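Long-range contact in anabena Tic22 (Anabaena sp., PDB 4EV1), which probably acts as a chaperone in protein transport, as a cyanobacterial member of the Tic22-like family linked with the thylakoids: residues 1-10 against 196-207. Sequence-based numbering, arbitrary orientation.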
ATOM      1  N   MET A   1     -15.237  17.595  -3.049  1.00 51.24           N
ATOM      2  CA  MET A   1     -14.125  16.616  -3.152  1.00 50.50           C
ATOM      3  C   MET A   1     -13.887  16.020  -1.765  1.00 49.03           C
ATOM      4  O   MET A   1     -14.418  16.526  -0.761  1.00 48.89           O
ATOM      5  CB  MET A   1     -12.849  17.303  -3.651  1.00 51.19           C
ATOM      6  CG  MET A   1     -12.187  18.210  -2.588  1.00 54.08           C
ATOM      7  SD  MET A   1     -10.759  19.192  -3.137  1.00 61.53           S
ATOM      8  CE  MET A   1     -11.596  20.687  -3.636  1.00 57.33           C
ATOM      9  N   LEU A   2     -13.074  14.960  -1.713  1.00 46.38           N
ATOM     10  CA  LEU A   2     -12.663  14.374  -0.448  1.00 44.99           C
ATOM     11  C   LEU A   2     -11.633  15.277   0.218  1.00 44.25           C
ATOM     12  O   LEU A   2     -10.703  15.772  -0.432  1.00 44.97           O
ATOM     13  CB  LEU A   2     -12.102  12.954  -0.647  1.00 43.21           C
ATOM     14  CG  LEU A   2     -13.061  11.937  -1.260  1.00 43.30           C
ATOM     15  CD1 LEU A   2     -12.349  10.643  -1.633  1.00 43.38           C
ATOM     16  CD2 LEU A   2     -14.212  11.654  -0.305  1.00 42.56           C
ATOM     17  N   SER A   3     -11.796  15.486   1.518  1.00 43.91           N
ATOM     18  CA  SER A   3     -10.848  16.263   2.296  1.00 43.49           C
ATOM     19  C   SER A   3      -9.567  15.456   2.501  1.00 42.97           C
ATOM     20  O   SER A   3      -9.571  14.241   2.281  1.00 41.73           O
ATOM     21  CB  SER A   3     -11.443  16.612   3.652  1.00 44.33           C
ATOM     22  OG  SER A   3     -11.494  15.480   4.507  1.00 41.96           O
ATOM     23  N   GLU A   4      -8.489  16.133   2.893  1.00 42.78           N
ATOM     24  CA  GLU A   4      -7.258  15.466   3.331  1.00 43.23           C
ATOM     25  C   GLU A   4      -7.484  14.502   4.518  1.00 42.11           C
ATOM     26  O   GLU A   4      -6.837  13.447   4.593  1.00 40.13           O
ATOM     27  CB  GLU A   4      -6.173  16.495   3.694  1.00 44.80           C
ATOM     28  CG  GLU A   4      -5.412  17.091   2.479  1.00 48.24           C
ATOM     29  CD  GLU A   4      -4.484  16.071   1.760  1.00 51.31           C
ATOM     30  OE1 GLU A   4      -3.249  16.145   1.956  1.00 54.42           O
ATOM     31  OE2 GLU A   4      -4.980  15.206   0.991  1.00 52.92           O
ATOM     32  N   GLN A   5      -8.388  14.851   5.438  1.00 41.27           N
ATOM     33  CA  GLN A   5      -8.705  13.941   6.524  1.00 40.99           C
ATOM     34  C   GLN A   5      -9.486  12.720   6.024  1.00 39.06           C
ATOM     35  O   GLN A   5      -9.239  11.599   6.473  1.00 38.22           O
ATOM     36  CB  GLN A   5      -9.455  14.635   7.669  1.00 42.73           C
ATOM     37  CG  GLN A   5      -9.765  13.691   8.845  1.00 43.83           C
ATOM     38  CD  GLN A   5      -8.511  13.087   9.499  1.00 46.71           C
ATOM     39  OE1 GLN A   5      -7.431  13.719   9.550  1.00 44.87           O
ATOM     40  NE2 GLN A   5      -8.647  11.850   9.999  1.00 48.14           N
ATOM     41  N   GLN A   6     -10.407  12.921   5.095  1.00 37.35           N
ATOM     42  CA  GLN A   6     -11.124  11.793   4.513  1.00 36.70           C
ATOM     43  C   GLN A   6     -10.202  10.841   3.750  1.00 34.13           C
ATOM     44  O   GLN A   6     -10.373   9.635   3.840  1.00 33.15           O
ATOM     45  CB  GLN A   6     -12.233  12.272   3.582  1.00 37.59           C
ATOM     46  CG  GLN A   6     -13.398  12.891   4.350  1.00 40.33           C
ATOM     47  CD  GLN A   6     -14.410  13.572   3.431  1.00 41.76           C
ATOM     48  OE1 GLN A   6     -14.044  14.337   2.541  1.00 38.57           O
ATOM     49  NE2 GLN A   6     -15.688  13.289   3.653  1.00 44.48           N
ATOM     50  N   ILE A   7      -9.281  11.389   2.956  1.00 32.50           N
ATOM     51  CA  ILE A   7      -8.311  10.601   2.208  1.00 31.93           C
ATOM     52  C   ILE A   7      -7.418   9.820   3.192  1.00 31.75           C
ATOM     53  O   ILE A   7      -7.221   8.622   3.015  1.00 30.01           O
ATOM     54  CB  ILE A   7      -7.459  11.481   1.252  1.00 32.42           C
ATOM     55  CG1 ILE A   7      -8.347  12.066   0.150  1.00 34.24           C
ATOM     56  CG2 ILE A   7      -6.353  10.704   0.632  1.00 30.96           C
ATOM     57  CD1 ILE A   7      -7.591  12.873  -0.909  1.00 36.32           C
ATOM     58  N   LYS A   8      -6.947  10.481   4.255  1.00 31.48           N
ATOM     59  CA  LYS A   8      -6.130   9.792   5.266  1.00 32.32           C
ATOM     60  C   LYS A   8      -6.884   8.600   5.867  1.00 32.44           C
ATOM     61  O   LYS A   8      -6.317   7.527   5.998  1.00 30.48           O
ATOM     62  CB  LYS A   8      -5.623  10.757   6.365  1.00 32.10           C
ATOM     63  CG  LYS A   8      -5.211  10.058   7.676  1.00 33.55           C
ATOM     64  CD  LYS A   8      -4.531  10.982   8.634  1.00 36.13           C
ATOM     65  CE  LYS A   8      -3.850  10.250   9.807  1.00 37.23           C
ATOM     66  NZ  LYS A   8      -4.764   9.337  10.565  1.00 36.62           N
ATOM     67  N   GLU A   9      -8.165   8.770   6.191  1.00 33.02           N
ATOM     68  CA  GLU A   9      -8.913   7.694   6.840  1.00 34.54           C
ATOM     69  C   GLU A   9      -9.154   6.501   5.918  1.00 33.95           C
ATOM     70  O   GLU A   9      -9.261   5.385   6.401  1.00 35.63           O
ATOM     71  CB  GLU A   9     -10.265   8.190   7.341  1.00 36.44           C
ATOM     72  CG  GLU A   9     -10.172   9.108   8.524  1.00 40.71           C
ATOM     73  CD  GLU A   9     -11.519   9.761   8.861  1.00 47.16           C
ATOM     74  OE1 GLU A   9     -12.579   9.222   8.434  1.00 49.72           O
ATOM     75  OE2 GLU A   9     -11.507  10.806   9.554  1.00 48.79           O
ATOM     76  N   LYS A  10      -9.250   6.748   4.608  1.00 32.80           N
ATOM     77  CA  LYS A  10      -9.371   5.674   3.620  1.00 31.68           C
ATOM     78  C   LYS A  10      -8.044   4.924   3.534  1.00 31.02           C
ATOM     79  O   LYS A  10      -8.012   3.702   3.589  1.00 31.10           O
ATOM     80  CB  LYS A  10      -9.778   6.213   2.240  1.00 30.75           C
ATOM     81  CG  LYS A  10     -11.263   6.689   2.149  1.00 31.61           C
ATOM     82  CD  LYS A  10     -11.643   6.979   0.736  1.00 30.22           C
ATOM     83  CE  LYS A  10     -13.056   7.501   0.627  1.00 31.10           C
ATOM     84  NZ  LYS A  10     -14.002   6.535   1.204  1.00 29.94           N
ATOM     85  N   LEU A 196      -8.563  10.503  -6.053  1.00 36.12           N
ATOM     86  CA  LEU A 196      -9.242  10.945  -4.816  1.00 36.79           C
ATOM     87  C   LEU A 196      -8.881  12.417  -4.472  1.00 37.17           C
ATOM     88  O   LEU A 196      -9.681  13.129  -3.874  1.00 37.01           O
ATOM     89  CB  LEU A 196      -8.899  10.048  -3.631  1.00 36.32           C
ATOM     90  CG  LEU A 196      -9.200   8.548  -3.744  1.00 35.92           C
ATOM     91  CD1 LEU A 196      -8.610   7.821  -2.562  1.00 36.06           C
ATOM     92  CD2 LEU A 196     -10.666   8.314  -3.829  1.00 34.79           C
ATOM     93  N   GLN A 197      -7.684  12.849  -4.844  1.00 38.32           N
ATOM     94  CA  GLN A 197      -7.254  14.238  -4.611  1.00 40.65           C
ATOM     95  C   GLN A 197      -7.900  15.219  -5.630  1.00 43.05           C
ATOM     96  O   GLN A 197      -8.135  16.380  -5.297  1.00 43.74           O
ATOM     97  CB  GLN A 197      -5.726  14.345  -4.687  1.00 40.43           C
ATOM     98  CG  GLN A 197      -4.971  13.641  -3.548  1.00 41.44           C
ATOM     99  CD  GLN A 197      -3.452  13.628  -3.723  1.00 43.50           C
ATOM    100  OE1 GLN A 197      -2.933  13.520  -4.827  1.00 44.01           O
ATOM    101  NE2 GLN A 197      -2.736  13.705  -2.610  1.00 46.16           N
ATOM    102  N   ASP A 198      -8.178  14.744  -6.861  1.00 44.79           N
ATOM    103  CA  ASP A 198      -8.518  15.625  -8.008  1.00 47.09           C
ATOM    104  C   ASP A 198      -9.992  15.691  -8.426  1.00 48.84           C
ATOM    105  O   ASP A 198     -10.365  16.554  -9.226  1.00 48.27           O
ATOM    106  CB  ASP A 198      -7.670  15.254  -9.242  1.00 47.32           C
ATOM    107  CG  ASP A 198      -6.181  15.468  -9.014  1.00 49.52           C
ATOM    108  OD1 ASP A 198      -5.827  16.134  -8.015  1.00 52.61           O
ATOM    109  OD2 ASP A 198      -5.360  14.965  -9.818  1.00 52.10           O
ATOM    110  N   LYS A 199     -10.834  14.791  -7.924  1.00 50.03           N
ATOM    111  CA  LYS A 199     -12.233  14.755  -8.375  1.00 52.22           C
ATOM    112  C   LYS A 199     -13.258  15.178  -7.305  1.00 53.08           C
ATOM    113  O   LYS A 199     -13.025  14.990  -6.108  1.00 52.83           O
ATOM    114  CB  LYS A 199     -12.566  13.376  -8.947  1.00 52.18           C
ATOM    115  CG  LYS A 199     -11.769  13.049 -10.184  1.00 54.25           C
ATOM    116  CD  LYS A 199     -12.641  12.430 -11.271  1.00 58.90           C
ATOM    117  CE  LYS A 199     -11.891  12.261 -12.602  1.00 60.61           C
ATOM    118  NZ  LYS A 199     -12.245  10.943 -13.228  1.00 62.84           N
ATOM    119  N   ASN A 200     -14.373  15.774  -7.751  1.00 54.15           N
ATOM    120  CA  ASN A 200     -15.514  16.123  -6.872  1.00 54.95           C
ATOM    121  C   ASN A 200     -16.601  15.023  -6.854  1.00 54.67           C
ATOM    122  O   ASN A 200     -17.486  15.013  -5.983  1.00 55.41           O
ATOM    123  CB  ASN A 200     -16.157  17.469  -7.292  1.00 56.06           C
ATOM    124  CG  ASN A 200     -15.542  18.693  -6.585  1.00 57.48           C
ATOM    125  OD1 ASN A 200     -15.054  18.610  -5.460  1.00 59.34           O
ATOM    126  ND2 ASN A 200     -15.596  19.851  -7.254  1.00 57.99           N
ATOM    127  N   ASP A 201     -16.532  14.116  -7.821  1.00 53.89           N
ATOM    128  CA  ASP A 201     -17.506  13.018  -7.976  1.00 53.22           C
ATOM    129  C   ASP A 201     -17.808  12.378  -6.610  1.00 51.73           C
ATOM    130  O   ASP A 201     -16.936  11.789  -5.966  1.00 50.56           O
ATOM    131  CB  ASP A 201     -16.988  11.996  -9.002  1.00 53.03           C
ATOM    132  CG  ASP A 201     -16.457  12.660 -10.299  1.00 54.39           C
ATOM    133  OD1 ASP A 201     -16.456  13.901 -10.376  1.00 59.65           O
ATOM    134  OD2 ASP A 201     -16.033  11.972 -11.245  1.00 56.63           O
ATOM    135  N   THR A 202     -19.049  12.531  -6.170  1.00 50.94           N
ATOM    136  CA  THR A 202     -19.462  12.192  -4.804  1.00 50.22           C
ATOM    137  C   THR A 202     -19.385  10.677  -4.482  1.00 47.87           C
ATOM    138  O   THR A 202     -19.152  10.274  -3.330  1.00 46.30           O
ATOM    139  CB  THR A 202     -20.904  12.709  -4.538  1.00 51.89           C
ATOM    140  OG1 THR A 202     -21.237  12.540  -3.157  1.00 54.73           O
ATOM    141  CG2 THR A 202     -21.904  11.956  -5.368  1.00 53.06           C
ATOM    142  N   TRP A 203     -19.548   9.839  -5.501  1.00 45.62           N
ATOM    143  CA  TRP A 203     -19.527   8.399  -5.277  1.00 43.60           C
ATOM    144  C   TRP A 203     -18.180   7.907  -4.732  1.00 41.58           C
ATOM    145  O   TRP A 203     -18.137   6.846  -4.165  1.00 40.21           O
ATOM    146  CB  TRP A 203     -19.906   7.604  -6.529  1.00 43.44           C
ATOM    147  CG  TRP A 203     -18.843   7.570  -7.578  1.00 41.87           C
ATOM    148  CD1 TRP A 203     -18.560   8.547  -8.476  1.00 41.13           C
ATOM    149  CD2 TRP A 203     -17.900   6.511  -7.822  1.00 39.58           C
ATOM    150  NE1 TRP A 203     -17.521   8.157  -9.288  1.00 40.98           N
ATOM    151  CE2 TRP A 203     -17.091   6.918  -8.898  1.00 39.43           C
ATOM    152  CE3 TRP A 203     -17.682   5.249  -7.250  1.00 42.31           C
ATOM    153  CZ2 TRP A 203     -16.071   6.125  -9.410  1.00 39.98           C
ATOM    154  CZ3 TRP A 203     -16.648   4.457  -7.751  1.00 41.37           C
ATOM    155  CH2 TRP A 203     -15.858   4.900  -8.820  1.00 41.70           C
ATOM    156  N   LEU A 204     -17.104   8.690  -4.894  1.00 40.42           N
ATOM    157  CA  LEU A 204     -15.758   8.288  -4.393  1.00 38.74           C
ATOM    158  C   LEU A 204     -15.682   8.140  -2.876  1.00 38.49           C
ATOM    159  O   LEU A 204     -14.780   7.456  -2.355  1.00 36.11           O
ATOM    160  CB  LEU A 204     -14.685   9.249  -4.895  1.00 38.66           C
ATOM    161  CG  LEU A 204     -14.551   9.307  -6.416  1.00 38.24           C
ATOM    162  CD1 LEU A 204     -13.634  10.445  -6.844  1.00 39.50           C
ATOM    163  CD2 LEU A 204     -14.044   7.977  -6.964  1.00 38.29           C
ATOM    164  N   ASN A 205     -16.632   8.758  -2.172  1.00 39.37           N
ATOM    165  CA  ASN A 205     -16.894   8.453  -0.766  1.00 40.30           C
ATOM    166  C   ASN A 205     -17.083   6.957  -0.484  1.00 39.03           C
ATOM    167  O   ASN A 205     -16.837   6.505   0.629  1.00 38.51           O
ATOM    168  CB  ASN A 205     -18.172   9.152  -0.302  1.00 41.91           C
ATOM    169  CG  ASN A 205     -17.981  10.626  -0.094  1.00 45.99           C
ATOM    170  OD1 ASN A 205     -18.797  11.440  -0.555  1.00 51.65           O
ATOM    171  ND2 ASN A 205     -16.908  10.992   0.599  1.00 47.83           N
ATOM    172  N   GLN A 206     -17.569   6.211  -1.475  1.00 38.44           N
ATOM    173  CA  GLN A 206     -17.782   4.768  -1.307  1.00 38.44           C
ATOM    174  C   GLN A 206     -16.495   3.932  -1.417  1.00 37.39           C
ATOM    175  O   GLN A 206     -16.507   2.748  -1.072  1.00 36.80           O
ATOM    176  CB  GLN A 206     -18.744   4.228  -2.366  1.00 39.80           C
ATOM    177  CG  GLN A 206     -20.130   4.846  -2.325  1.00 42.82           C
ATOM    178  CD  GLN A 206     -20.898   4.527  -3.583  1.00 47.55           C
ATOM    179  OE1 GLN A 206     -20.959   3.365  -4.013  1.00 50.18           O
ATOM    180  NE2 GLN A 206     -21.479   5.556  -4.189  1.00 48.97           N
ATOM    181  N   VAL A 207     -15.483   4.344  -1.927  1.00 36.27           N
ATOM    182  CA  VAL A 207     -14.229   3.663  -2.183  1.00 35.64           C
ATOM    183  C   VAL A 207     -13.572   3.336  -0.858  1.00 34.82           C
ATOM    184  O   VAL A 207     -13.501   4.184   0.043  1.00 34.29           O
ATOM    185  CB  VAL A 207     -13.273   4.510  -3.042  1.00 25.57           C
ATOM    186  CG1 VAL A 207     -11.928   3.815  -3.185  1.00 25.01           C
ATOM    187  CG2 VAL A 207     -13.886   4.785  -4.407  1.00 26.07           C
TER
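K10 and M1 make the polar bonds across this contact, one near each end of segment 1-10. The K10 chain, extended as far as CE and turned at its last torsion (chi4 -58°), brings NZ to two backbone carbonyls where the 3-10 turn 202-206 runs into strand 207-210. V207 O, 2.7 Å from NZ, receives it in its carbonyl plane at a C=O...N angle of 155°; N205 O, at 2.9 Å, is met from above its plane, 60° out. Replacing K10 with an alanine would probably leave both carbonyls without this donor and open a gap where its aliphatic chain lies along V207 O. At the chain start, M1 N donates to N200 OD1 (2.6 Å) from a little off the amide's carbonyl plane, while M1 CB rests on K199 O.

Between these bonds the packing is apolar. L2 reaches in with CD1, 3.6 Å from L196 CD2 and also touching L204 CB. From the first turn of the helix, I7 CD1 lies 3.6 Å from L196 O and also touches Q197 CG, the two side chains crossing at about a right angle. This methyl can offer L196 O no hydrogen bond, and the buried carbonyl has no partner; the Q197 amide turns to Y89, as does E4.

A capping box begins the helix: Q6 N donates to S3 OG, and S3 N to Q6 OE1 (2.7 Å), in plane on a lone pair.

The N-terminal segment, with its helix, is thus held to the link between helix 189-198 and strand 207-210 by L2 and I7 packing on L196 and by polar ties from K10 NZ and M1 N.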